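Side-chain contacts in Mlr6093 protein (Mesorhizobium loti, PDB 2QJ8), which probably acts as a zinc-dependent hydrolase of the aspartoacylase family, acting on ester bonds or on carbon-nitrogen bonds in linear amides: residues R108-R113 / A125-L130; L129-V134 / D192-R197; D188-T193 / K200-T205. One frame throughout, in Å; residues are numbered along the deposited sequence. Where two conformers were deposited one is given.

Interaction 1: R108-R113 / A125-L130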
ATOM      1  N   ARG A 108      -8.898  10.576  16.826  1.00 38.12           N
ATOM      2  CA  ARG A 108      -9.492  11.919  17.002  0.50 37.37           C
ATOM      3  C   ARG A 108     -10.642  11.992  18.002  1.00 36.25           C
ATOM      4  O   ARG A 108     -10.968  13.099  18.459  1.00 32.30           O
ATOM      5  CB  ARG A 108      -9.864  12.678  15.700  0.50 38.91           C
ATOM      6  CG  ARG A 108     -10.800  11.995  14.745  0.50 39.11           C
ATOM      7  CD  ARG A 108     -11.571  12.951  13.801  0.50 38.66           C
ATOM      8  NE  ARG A 108     -12.055  12.252  12.596  0.50 40.68           N
ATOM      9  CZ  ARG A 108     -13.084  11.388  12.525  0.50 35.47           C
ATOM     10  NH1 ARG A 108     -13.813  11.042  13.600  0.50 16.13           N
ATOM     11  NH2 ARG A 108     -13.372  10.820  11.351  0.50 41.03           N
ATOM     12  N   VAL A 109     -11.228  10.851  18.397  1.00 33.64           N
ATOM     13  CA  VAL A 109     -12.340  10.863  19.383  1.00 31.50           C
ATOM     14  C   VAL A 109     -11.924  10.779  20.865  1.00 30.69           C
ATOM     15  O   VAL A 109     -12.778  10.952  21.722  1.00 33.27           O
ATOM     16  CB  VAL A 109     -13.402   9.782  19.089  1.00 28.85           C
ATOM     17  CG1 VAL A 109     -13.836   9.862  17.618  1.00 32.31           C
ATOM     18  CG2 VAL A 109     -12.902   8.420  19.449  1.00 27.01           C
ATOM     19  N   PHE A 110     -10.644  10.533  21.178  1.00 32.62           N
ATOM     20  CA  PHE A 110     -10.171  10.491  22.590  1.00 31.98           C
ATOM     21  C   PHE A 110     -10.540  11.774  23.326  1.00 31.01           C
ATOM     22  O   PHE A 110     -10.474  12.830  22.725  1.00 29.62           O
ATOM     23  CB  PHE A 110      -8.644  10.280  22.719  1.00 34.44           C
ATOM     24  CG  PHE A 110      -8.230   8.838  22.830  1.00 29.27           C
ATOM     25  CD1 PHE A 110      -8.263   8.019  21.709  1.00 39.38           C
ATOM     26  CD2 PHE A 110      -7.772   8.328  24.022  1.00 35.47           C
ATOM     27  CE1 PHE A 110      -7.885   6.701  21.770  1.00 39.34           C
ATOM     28  CE2 PHE A 110      -7.363   7.012  24.120  1.00 37.75           C
ATOM     29  CZ  PHE A 110      -7.422   6.180  22.985  1.00 44.66           C
ATOM     30  N   PRO A 111     -10.933  11.685  24.619  1.00 30.52           N
ATOM     31  CA  PRO A 111     -10.999  10.511  25.481  1.00 30.21           C
ATOM     32  C   PRO A 111     -12.286   9.654  25.353  1.00 29.32           C
ATOM     33  O   PRO A 111     -12.540   8.819  26.214  1.00 32.87           O
ATOM     34  CB  PRO A 111     -10.879  11.147  26.869  1.00 28.07           C
ATOM     35  CG  PRO A 111     -11.747  12.372  26.725  1.00 33.16           C
ATOM     36  CD  PRO A 111     -11.482  12.867  25.314  1.00 33.41           C
ATOM     37  N   GLY A 112     -13.078   9.831  24.301  1.00 31.05           N
ATOM     38  CA  GLY A 112     -14.337   9.099  24.146  1.00 31.23           C
ATOM     39  C   GLY A 112     -15.373   9.284  25.248  1.00 31.74           C
ATOM     40  O   GLY A 112     -15.338  10.265  25.994  1.00 31.62           O
ATOM     41  N   ARG A 113     -16.323   8.347  25.306  1.00 28.07           N
ATOM     42  CA  ARG A 113     -17.360   8.287  26.315  1.00 29.97           C
ATOM     43  C   ARG A 113     -17.907   6.855  26.396  1.00 28.54           C
ATOM     44  O   ARG A 113     -17.995   6.162  25.397  1.00 30.11           O
ATOM     45  CB  ARG A 113     -18.499   9.303  26.082  1.00 30.37           C
ATOM     46  CG  ARG A 113     -19.344   9.192  24.819  1.00 33.73           C
ATOM     47  CD  ARG A 113     -20.386  10.337  24.828  1.00 36.70           C
ATOM     48  NE  ARG A 113     -21.213  10.447  23.622  1.00 46.94           N
ATOM     49  CZ  ARG A 113     -22.469   9.992  23.451  1.00 56.33           C
ATOM     50  NH1 ARG A 113     -23.136   9.332  24.403  1.00 60.71           N
ATOM     51  NH2 ARG A 113     -23.088  10.201  22.279  1.00 54.88           N
ATOM     52  N   ALA A 125     -12.263   3.233  27.225  1.00 26.35           N
ATOM     53  CA  ALA A 125     -11.652   2.094  27.900  1.00 24.86           C
ATOM     54  C   ALA A 125     -10.161   2.289  28.090  1.00 23.81           C
ATOM     55  O   ALA A 125      -9.650   2.014  29.167  1.00 24.55           O
ATOM     56  CB  ALA A 125     -11.891   0.787  27.100  1.00 22.89           C
ATOM     57  N   ILE A 126      -9.479   2.762  27.043  1.00 23.14           N
ATOM     58  CA  ILE A 126      -8.036   3.037  27.070  1.00 26.09           C
ATOM     59  C   ILE A 126      -7.735   4.192  28.030  1.00 25.73           C
ATOM     60  O   ILE A 126      -6.753   4.147  28.787  1.00 27.83           O
ATOM     61  CB  ILE A 126      -7.490   3.346  25.627  1.00 25.63           C
ATOM     62  CG1 ILE A 126      -7.562   2.081  24.749  1.00 28.91           C
ATOM     63  CG2 ILE A 126      -6.060   3.874  25.667  1.00 24.33           C
ATOM     64  CD1 ILE A 126      -7.463   2.352  23.244  1.00 28.98           C
ATOM     65  N   SER A 127      -8.582   5.208  27.977  1.00 23.65           N
ATOM     66  CA  SER A 127      -8.470   6.410  28.798  1.00 28.10           C
ATOM     67  C   SER A 127      -8.716   6.182  30.279  1.00 29.02           C
ATOM     68  O   SER A 127      -8.066   6.821  31.103  1.00 30.66           O
ATOM     69  CB  SER A 127      -9.409   7.504  28.281  1.00 28.19           C
ATOM     70  OG  SER A 127      -9.097   7.822  26.926  1.00 36.30           O
ATOM     71  N   ARG A 128      -9.651   5.299  30.621  1.00 29.83           N
ATOM     72  CA  ARG A 128      -9.913   4.973  32.018  1.00 29.26           C
ATOM     73  C   ARG A 128      -8.938   3.955  32.630  1.00 30.80           C
ATOM     74  O   ARG A 128      -8.551   4.106  33.796  1.00 31.31           O
ATOM     75  CB  ARG A 128     -11.371   4.553  32.209  1.00 31.45           C
ATOM     76  CG  ARG A 128     -12.305   5.735  32.158  1.00 34.33           C
ATOM     77  CD  ARG A 128     -13.746   5.375  31.934  1.00 37.16           C
ATOM     78  NE  ARG A 128     -14.295   4.487  32.963  1.00 41.62           N
ATOM     79  CZ  ARG A 128     -15.522   3.944  32.931  1.00 45.93           C
ATOM     80  NH1 ARG A 128     -16.346   4.192  31.919  1.00 42.29           N
ATOM     81  NH2 ARG A 128     -15.935   3.136  33.921  1.00 42.69           N
ATOM     82  N   LEU A 129      -8.496   2.972  31.841  1.00 28.49           N
ATOM     83  CA  LEU A 129      -7.666   1.873  32.341  1.00 29.70           C
ATOM     84  C   LEU A 129      -6.169   1.899  32.082  1.00 29.07           C
ATOM     85  O   LEU A 129      -5.415   1.295  32.850  1.00 31.35           O
ATOM     86  CB  LEU A 129      -8.233   0.551  31.811  1.00 27.86           C
ATOM     87  CG  LEU A 129      -9.623   0.283  32.409  1.00 30.88           C
ATOM     88  CD1 LEU A 129     -10.476  -0.511  31.506  1.00 43.48           C
ATOM     89  CD2 LEU A 129      -9.448  -0.375  33.788  1.00 32.20           C
ATOM     90  N   LEU A 130      -5.734   2.529  30.999  1.00 28.80           N
ATOM     91  CA  LEU A 130      -4.306   2.481  30.626  1.00 27.87           C
ATOM     92  C   LEU A 130      -3.609   3.817  30.752  1.00 28.23           C
ATOM     93  O   LEU A 130      -2.541   3.888  31.350  1.00 29.88           O
ATOM     94  CB  LEU A 130      -4.157   1.925  29.214  1.00 29.94           C
ATOM     95  CG  LEU A 130      -4.752   0.536  28.920  1.00 31.07           C
ATOM     96  CD1 LEU A 130      -4.463   0.181  27.438  1.00 24.32           C
ATOM     97  CD2 LEU A 130      -4.188  -0.563  29.814  1.00 24.76           C
TER

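Interaction 2: L129-V134 / D192-R197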
ATOM      1  N   LEU A 129      -8.496   2.972  31.841  1.00 28.49           N
ATOM      2  CA  LEU A 129      -7.666   1.873  32.341  1.00 29.70           C
ATOM      3  C   LEU A 129      -6.169   1.899  32.082  1.00 29.07           C
ATOM      4  O   LEU A 129      -5.415   1.295  32.850  1.00 31.35           O
ATOM      5  CB  LEU A 129      -8.233   0.551  31.811  1.00 27.86           C
ATOM      6  CG  LEU A 129      -9.623   0.283  32.409  1.00 30.88           C
ATOM      7  CD1 LEU A 129     -10.476  -0.511  31.506  1.00 43.48           C
ATOM      8  CD2 LEU A 129      -9.448  -0.375  33.788  1.00 32.20           C
ATOM      9  N   LEU A 130      -5.734   2.529  30.999  1.00 28.80           N
ATOM     10  CA  LEU A 130      -4.306   2.481  30.626  1.00 27.87           C
ATOM     11  C   LEU A 130      -3.609   3.817  30.752  1.00 28.23           C
ATOM     12  O   LEU A 130      -2.541   3.888  31.350  1.00 29.88           O
ATOM     13  CB  LEU A 130      -4.157   1.925  29.214  1.00 29.94           C
ATOM     14  CG  LEU A 130      -4.752   0.536  28.920  1.00 31.07           C
ATOM     15  CD1 LEU A 130      -4.463   0.181  27.438  1.00 24.32           C
ATOM     16  CD2 LEU A 130      -4.188  -0.563  29.814  1.00 24.76           C
ATOM     17  N   LEU A 131      -4.238   4.882  30.267  1.00 27.84           N
ATOM     18  CA  LEU A 131      -3.632   6.213  30.330  1.00 28.36           C
ATOM     19  C   LEU A 131      -3.251   6.707  31.717  1.00 27.24           C
ATOM     20  O   LEU A 131      -2.195   7.310  31.847  1.00 28.71           O
ATOM     21  CB  LEU A 131      -4.486   7.260  29.607  1.00 26.29           C
ATOM     22  CG  LEU A 131      -4.697   7.035  28.115  1.00 30.09           C
ATOM     23  CD1 LEU A 131      -5.341   8.290  27.546  1.00 29.45           C
ATOM     24  CD2 LEU A 131      -3.397   6.708  27.408  1.00 29.47           C
ATOM     25  N   PRO A 132      -4.096   6.454  32.749  1.00 29.96           N
ATOM     26  CA  PRO A 132      -3.730   6.951  34.082  1.00 29.87           C
ATOM     27  C   PRO A 132      -2.462   6.319  34.730  1.00 29.85           C
ATOM     28  O   PRO A 132      -1.855   6.945  35.596  1.00 29.48           O
ATOM     29  CB  PRO A 132      -4.982   6.671  34.916  1.00 30.97           C
ATOM     30  CG  PRO A 132      -6.101   6.518  33.904  1.00 28.66           C
ATOM     31  CD  PRO A 132      -5.415   5.787  32.791  1.00 30.04           C
ATOM     32  N   VAL A 133      -2.048   5.147  34.264  1.00 27.44           N
ATOM     33  CA  VAL A 133      -0.880   4.474  34.795  1.00 29.73           C
ATOM     34  C   VAL A 133       0.415   4.686  34.000  1.00 28.87           C
ATOM     35  O   VAL A 133       1.442   4.097  34.360  1.00 28.19           O
ATOM     36  CB  VAL A 133      -1.175   2.983  35.026  1.00 30.48           C
ATOM     37  CG1 VAL A 133      -2.461   2.867  35.807  1.00 33.24           C
ATOM     38  CG2 VAL A 133      -1.269   2.185  33.713  1.00 30.53           C
ATOM     39  N   VAL A 134       0.393   5.524  32.953  1.00 27.94           N
ATOM     40  CA  VAL A 134       1.605   5.784  32.176  1.00 24.95           C
ATOM     41  C   VAL A 134       1.948   7.270  32.049  1.00 24.62           C
ATOM     42  O   VAL A 134       1.084   8.120  32.069  1.00 25.52           O
ATOM     43  CB  VAL A 134       1.582   5.072  30.793  1.00 25.91           C
ATOM     44  CG1 VAL A 134       1.405   3.549  31.000  1.00 21.40           C
ATOM     45  CG2 VAL A 134       0.486   5.644  29.875  1.00 22.10           C
ATOM     46  N   ASP A 192      -4.293  16.104  21.943  1.00 32.25           N
ATOM     47  CA  ASP A 192      -4.807  17.047  22.942  1.00 34.43           C
ATOM     48  C   ASP A 192      -4.951  16.436  24.318  1.00 31.51           C
ATOM     49  O   ASP A 192      -4.651  17.070  25.315  1.00 30.36           O
ATOM     50  CB  ASP A 192      -6.172  17.596  22.532  1.00 37.40           C
ATOM     51  CG  ASP A 192      -6.087  18.669  21.466  1.00 42.42           C
ATOM     52  OD1 ASP A 192      -4.967  19.053  21.049  1.00 50.64           O
ATOM     53  OD2 ASP A 192      -7.166  19.120  21.029  1.00 44.10           O
ATOM     54  N   THR A 193      -5.396  15.192  24.364  1.00 31.27           N
ATOM     55  CA  THR A 193      -5.585  14.484  25.634  1.00 30.69           C
ATOM     56  C   THR A 193      -4.286  14.249  26.393  1.00 25.60           C
ATOM     57  O   THR A 193      -4.144  14.670  27.528  1.00 25.14           O
ATOM     58  CB  THR A 193      -6.337  13.128  25.392  1.00 29.70           C
ATOM     59  OG1 THR A 193      -7.674  13.442  25.007  1.00 33.46           O
ATOM     60  CG2 THR A 193      -6.385  12.294  26.664  1.00 30.44           C
ATOM     61  N   LEU A 194      -3.319  13.650  25.723  1.00 25.12           N
ATOM     62  CA  LEU A 194      -2.053  13.289  26.350  1.00 27.57           C
ATOM     63  C   LEU A 194      -1.115  14.449  26.582  1.00 26.31           C
ATOM     64  O   LEU A 194      -0.521  14.583  27.651  1.00 28.39           O
ATOM     65  CB  LEU A 194      -1.334  12.224  25.531  1.00 27.51           C
ATOM     66  CG  LEU A 194      -1.837  10.782  25.591  1.00 33.11           C
ATOM     67  CD1 LEU A 194      -3.332  10.696  25.708  1.00 43.48           C
ATOM     68  CD2 LEU A 194      -1.304  10.071  24.359  1.00 33.57           C
ATOM     69  N   VAL A 195      -0.959  15.257  25.559  1.00 25.31           N
ATOM     70  CA  VAL A 195      -0.081  16.421  25.605  1.00 25.92           C
ATOM     71  C   VAL A 195      -0.661  17.584  26.405  1.00 25.05           C
ATOM     72  O   VAL A 195      -0.097  17.978  27.426  1.00 27.34           O
ATOM     73  CB  VAL A 195       0.280  16.908  24.167  1.00 25.69           C
ATOM     74  CG1 VAL A 195       1.169  18.185  24.193  1.00 24.01           C
ATOM     75  CG2 VAL A 195       0.942  15.770  23.389  1.00 23.93           C
ATOM     76  N   HIS A 196      -1.775  18.142  25.962  1.00 26.37           N
ATOM     77  CA  HIS A 196      -2.271  19.350  26.600  1.00 28.05           C
ATOM     78  C   HIS A 196      -2.987  19.110  27.917  1.00 28.26           C
ATOM     79  O   HIS A 196      -2.685  19.776  28.913  1.00 29.43           O
ATOM     80  CB  HIS A 196      -3.158  20.184  25.662  1.00 29.65           C
ATOM     81  CG  HIS A 196      -2.454  20.668  24.432  1.00 32.67           C
ATOM     82  ND1 HIS A 196      -1.205  21.251  24.460  1.00 36.70           N
ATOM     83  CD2 HIS A 196      -2.838  20.667  23.135  1.00 30.20           C
ATOM     84  CE1 HIS A 196      -0.841  21.565  23.230  1.00 36.12           C
ATOM     85  NE2 HIS A 196      -1.816  21.223  22.406  1.00 31.87           N
ATOM     86  N   ARG A 197      -3.933  18.182  27.927  1.00 27.26           N
ATOM     87  CA  ARG A 197      -4.709  17.922  29.139  1.00 29.33           C
ATOM     88  C   ARG A 197      -3.876  17.234  30.233  1.00 29.00           C
ATOM     89  O   ARG A 197      -3.961  17.641  31.387  1.00 26.63           O
ATOM     90  CB  ARG A 197      -5.972  17.130  28.790  1.00 31.22           C
ATOM     91  CG  ARG A 197      -6.814  16.599  29.941  1.00 38.12           C
ATOM     92  CD  ARG A 197      -7.708  17.589  30.533  1.00 47.27           C
ATOM     93  NE  ARG A 197      -8.798  17.932  29.622  1.00 57.14           N
ATOM     94  CZ  ARG A 197      -9.885  18.625  29.959  1.00 56.62           C
ATOM     95  NH1 ARG A 197     -10.088  19.055  31.213  1.00 60.69           N
ATOM     96  NH2 ARG A 197     -10.796  18.879  29.022  1.00 57.62           N
TER

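Interaction 3: D188-T193 / K200-T205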
ATOM      1  N   ASP A 188      -6.688  16.882  17.381  1.00 38.84           N
ATOM      2  CA  ASP A 188      -7.912  16.543  18.091  1.00 38.68           C
ATOM      3  C   ASP A 188      -7.791  15.131  18.609  1.00 37.07           C
ATOM      4  O   ASP A 188      -7.115  14.298  18.007  1.00 36.37           O
ATOM      5  CB  ASP A 188      -9.155  16.650  17.199  1.00 39.35           C
ATOM      6  CG  ASP A 188      -9.540  18.093  16.877  1.00 47.87           C
ATOM      7  OD1 ASP A 188      -8.926  19.044  17.413  1.00 54.25           O
ATOM      8  OD2 ASP A 188     -10.478  18.266  16.075  1.00 54.34           O
ATOM      9  N   GLY A 189      -8.353  14.903  19.784  1.00 34.56           N
ATOM     10  CA  GLY A 189      -8.335  13.602  20.374  1.00 37.53           C
ATOM     11  C   GLY A 189      -7.152  13.213  21.245  1.00 38.18           C
ATOM     12  O   GLY A 189      -6.947  13.788  22.315  1.00 36.88           O
HETATM   13  N   MSE A 190      -6.361  12.260  20.758  1.00 39.03           N
HETATM   14  CA  MSE A 190      -5.262  11.685  21.531  0.50 39.70           C
HETATM   15  C   MSE A 190      -4.157  12.692  21.841  1.00 38.49           C
HETATM   16  O   MSE A 190      -3.659  12.737  22.958  1.00 36.55           O
HETATM   17  CB  MSE A 190      -4.683  10.456  20.809  0.50 38.99           C
HETATM   18  CG  MSE A 190      -3.930   9.503  21.707  0.50 41.98           C
HETATM   19 SE   MSE A 190      -3.401   7.811  20.847  0.37 44.90          SE
HETATM   20  CE  MSE A 190      -5.114   7.202  20.144  0.50 49.67           C
ATOM     21  N   PHE A 191      -3.777  13.490  20.855  1.00 37.29           N
ATOM     22  CA  PHE A 191      -2.724  14.475  21.061  1.00 36.01           C
ATOM     23  C   PHE A 191      -3.149  15.457  22.135  1.00 33.58           C
ATOM     24  O   PHE A 191      -2.447  15.624  23.122  1.00 33.17           O
ATOM     25  CB  PHE A 191      -2.384  15.213  19.762  1.00 36.86           C
ATOM     26  CG  PHE A 191      -1.223  16.163  19.897  1.00 33.14           C
ATOM     27  CD1 PHE A 191      -1.385  17.429  20.463  1.00 33.11           C
ATOM     28  CD2 PHE A 191       0.042  15.775  19.475  1.00 32.16           C
ATOM     29  CE1 PHE A 191      -0.313  18.292  20.595  1.00 29.65           C
ATOM     30  CE2 PHE A 191       1.118  16.631  19.606  1.00 30.90           C
ATOM     31  CZ  PHE A 191       0.941  17.894  20.164  1.00 31.64           C
ATOM     32  N   ASP A 192      -4.293  16.104  21.943  1.00 32.25           N
ATOM     33  CA  ASP A 192      -4.807  17.047  22.942  1.00 34.43           C
ATOM     34  C   ASP A 192      -4.951  16.436  24.318  1.00 31.51           C
ATOM     35  O   ASP A 192      -4.651  17.070  25.315  1.00 30.36           O
ATOM     36  CB  ASP A 192      -6.172  17.596  22.532  1.00 37.40           C
ATOM     37  CG  ASP A 192      -6.087  18.669  21.466  1.00 42.42           C
ATOM     38  OD1 ASP A 192      -4.967  19.053  21.049  1.00 50.64           O
ATOM     39  OD2 ASP A 192      -7.166  19.120  21.029  1.00 44.10           O
ATOM     40  N   THR A 193      -5.396  15.192  24.364  1.00 31.27           N
ATOM     41  CA  THR A 193      -5.585  14.484  25.634  1.00 30.69           C
ATOM     42  C   THR A 193      -4.286  14.249  26.393  1.00 25.60           C
ATOM     43  O   THR A 193      -4.144  14.670  27.528  1.00 25.14           O
ATOM     44  CB  THR A 193      -6.337  13.128  25.392  1.00 29.70           C
ATOM     45  OG1 THR A 193      -7.674  13.442  25.007  1.00 33.46           O
ATOM     46  CG2 THR A 193      -6.385  12.294  26.664  1.00 30.44           C
ATOM     47  N   LYS A 200       1.840  14.872  29.305  1.00 32.15           N
ATOM     48  CA  LYS A 200       2.657  13.692  29.116  1.00 30.32           C
ATOM     49  C   LYS A 200       3.499  13.749  27.838  1.00 30.07           C
ATOM     50  O   LYS A 200       3.367  14.660  26.971  1.00 28.78           O
ATOM     51  CB  LYS A 200       1.743  12.440  29.154  1.00 30.08           C
ATOM     52  CG  LYS A 200       1.189  12.170  30.578  1.00 29.22           C
ATOM     53  CD  LYS A 200       0.215  10.983  30.647  1.00 34.03           C
ATOM     54  CE  LYS A 200      -0.368  10.833  32.068  1.00 32.08           C
ATOM     55  NZ  LYS A 200      -1.381   9.734  32.123  1.00 29.94           N
ATOM     56  N   THR A 201       4.425  12.798  27.770  1.00 30.57           N
ATOM     57  CA  THR A 201       5.310  12.619  26.612  1.00 28.89           C
ATOM     58  C   THR A 201       4.565  11.740  25.631  1.00 27.92           C
ATOM     59  O   THR A 201       4.200  10.628  25.962  1.00 27.01           O
ATOM     60  CB  THR A 201       6.620  11.982  27.024  1.00 29.17           C
ATOM     61  OG1 THR A 201       7.259  12.874  27.931  1.00 29.26           O
ATOM     62  CG2 THR A 201       7.548  11.718  25.782  1.00 22.73           C
ATOM     63  N   PHE A 202       4.220  12.289  24.465  1.00 29.35           N
ATOM     64  CA  PHE A 202       3.530  11.535  23.436  1.00 27.93           C
ATOM     65  C   PHE A 202       4.431  11.495  22.208  1.00 27.84           C
ATOM     66  O   PHE A 202       4.770  12.558  21.670  1.00 27.13           O
ATOM     67  CB  PHE A 202       2.197  12.196  23.125  1.00 27.38           C
ATOM     68  CG  PHE A 202       1.380  11.496  22.068  1.00 30.06           C
ATOM     69  CD1 PHE A 202       1.215  10.098  22.073  1.00 35.08           C
ATOM     70  CD2 PHE A 202       0.699  12.237  21.108  1.00 34.69           C
ATOM     71  CE1 PHE A 202       0.443   9.453  21.126  1.00 30.33           C
ATOM     72  CE2 PHE A 202      -0.100  11.594  20.145  1.00 36.05           C
ATOM     73  CZ  PHE A 202      -0.219  10.192  20.154  1.00 35.03           C
ATOM     74  N   ILE A 203       4.805  10.282  21.789  1.00 27.57           N
ATOM     75  CA  ILE A 203       5.712  10.038  20.657  1.00 26.16           C
ATOM     76  C   ILE A 203       5.004   9.208  19.579  1.00 29.37           C
ATOM     77  O   ILE A 203       4.395   8.188  19.863  1.00 26.08           O
ATOM     78  CB  ILE A 203       7.052   9.425  21.155  1.00 28.05           C
ATOM     79  CG1 ILE A 203       7.806  10.484  21.969  1.00 30.82           C
ATOM     80  CG2 ILE A 203       7.930   9.015  20.027  1.00 22.33           C
ATOM     81  CD1 ILE A 203       9.043   9.965  22.594  1.00 29.79           C
ATOM     82  N   CYS A 204       5.049   9.721  18.344  1.00 32.68           N
ATOM     83  CA  CYS A 204       4.394   9.117  17.208  0.50 33.00           C
ATOM     84  C   CYS A 204       5.429   8.745  16.140  1.00 31.56           C
ATOM     85  O   CYS A 204       6.020   9.637  15.535  1.00 31.07           O
ATOM     86  CB  CYS A 204       3.386  10.140  16.692  0.50 33.89           C
ATOM     87  SG  CYS A 204       2.234   9.522  15.530  0.50 40.05           S
ATOM     88  N   THR A 205       5.645   7.446  15.936  1.00 32.05           N
ATOM     89  CA  THR A 205       6.584   6.951  14.925  1.00 33.95           C
ATOM     90  C   THR A 205       5.739   6.742  13.670  1.00 32.01           C
ATOM     91  O   THR A 205       4.632   6.244  13.764  1.00 35.33           O
ATOM     92  CB  THR A 205       7.259   5.671  15.348  1.00 31.79           C
ATOM     93  OG1 THR A 205       6.260   4.689  15.543  1.00 42.53           O
ATOM     94  CG2 THR A 205       8.020   5.870  16.665  1.00 31.49           C
TER

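Interaction 1: R108-R113 / A125-L130
Phe110 turns its first torsion to -92°, off the usual staggered values, and this aims its ring at Ile126 and Ser127 on helix 118-129. A chi1 of -68° puts Ile126 CG1 anti to the carbonyl carbon and leaves CG2 anti to the backbone N, which places that methyl against the ring, while the hydroxyl of Ser127 sits beside its own N. The long axes of Phe110 and Ile126 cross at about a right angle. Ile126 CG2 meets the ring at its edge and in its plane, 3.7 Å from Phe110 CE2, and the other branch also reaches the far end, with Ile126 CD1 3.8 Å from Phe110 CZ. Ser127 OG comes in obliquely and lies 3.2 Å from Phe110 CD2. That oxygen is not left to the ring: its hydrogen bond goes back along the helix to Ala123 O. Pro111, joined to Phe110 by a cis peptide bond, adds a partner at the exposed margin, its CB 3.8 Å from Ser127 OG. If an alanine stood at Phe110, the ring would vanish from between loop and helix, and the resulting gap would probably leave Ile126 CG2 and CD1 without their aromatic neighbour. The loop itself is tightened by a turn in which Gly112 N bonds to Val109 O. Phe110 also touches Met190 and Thr193 of helix 190-197, while Ile126 rests on Leu22 of strand 16-24. The example illustrates how an aromatic side chain and the proline after it pack a connecting loop on the following helix, here within the alpha/beta catalytic domain of the aspartoacylase family.

Interaction 2: L129-V134 / D192-R197
This is a small, wholly buried apolar contact between Leu131 and the pair Thr193 and Leu194, joining a short 3-10 turn to helix 190-197 in the alpha/beta fold of a zinc-carboxypeptidase-like domain. The turn, 131-133, links the end of helix 118-129 to strand 136-144, so a connection between two elements is fixed against a third that lies some sixty residues further on. The nearest CA atoms, those of Leu131 and Leu194, are 8.3 Å apart, and the space between the backbones is bridged by side chains alone. Leu131 points at the helix, its CG anti to the carbonyl carbon (chi1 -62°), and its methyl CD1 does the touching. Leu194 leaves the helix at a less direct angle, and its second torsion of 36° swings CD1 back towards the turn. The two leucines cross at about a right angle. Thr193 contributes its methyl rather than its hydroxyl, with CG2 4.2 Å from Leu131 CD1, while OG1 is taken up by Gly189 O. Leu131 also touches Leu49 of strand 47-52. The helix widens here into a pi-type turn, where Asp192 O takes Arg197 N at 2.9 Å and a weak bond from His196 N. No hydrogen bond crosses the contact, so burial and shape must do the work. At its centre two methyl groups touch, Leu131 CD1 lying 3.6 Å from Leu194 CD1.

Interaction 3: D188-T193 / K200-T205
Met190 and Phe191, at the start of helix 190-197, pack on Phe202 of strand 201-208, and the two halves of this contact differ in depth. The inner half belongs to Met190, a buried selenomethionine. Its chain runs out extended and then bends at chi3 (-53°), bringing SE obliquely to the ring, 4.0 Å from Phe202 CZ in a Met-aromatic contact; a second modelled conformer tempers the detail. SE lies 57° off the ring normal, neither above the face nor at the rim. Around the same ring, Phe202 CE2 comes within 4.0 Å of Phe191 CA, so the aromatic group nestles against helix backbone as well. The outer half is as close but less buried. Phe191 and Phe202 are both partly exposed, and their side chains meet through one pair of carbons: Phe191 CD2 lies in the plane of the Phe202 ring at its edge, 4.0 Å from Phe202 CD2. Beyond it, the Phe191 ring meets His156, while Phe202 is backed by Leu194 and Val195. The start of the helix is secured separately, with Gly189 at the N-cap. Gly189 O accepts both Thr193 N, at 2.9 Å, and Thr193 OG1, the hydroxyl coming from above the carbonyl plane. Since no hydrogen bond joins Met190 or Phe191 to Phe202, the contact between these side chains rests on dispersion and the burial of apolar surface.

The centres of interactions 1 and 2 lie about 9 Å apart, those of interactions 2 and 3 about 8 Å, and those of interactions 1 and 3 about 12 Å. Interaction 1 passes into interaction 2 along the polypeptide, where Ile126 O and Leu131 N, 3.0 Å apart, probably form a hydrogen bond as the helix gives way to the turn. Helix 190-197 serves both interactions 2 and 3; the probable bond between Leu194 O and Lys200 N, at 2.9 Å, ties it to the start of strand 201-208. Leu194 turns one methyl to each contact, CD2 lying 3.4 Å from Phe202 CD1. The protein is assigned a zinc cofactor, but no metal enters these three contacts.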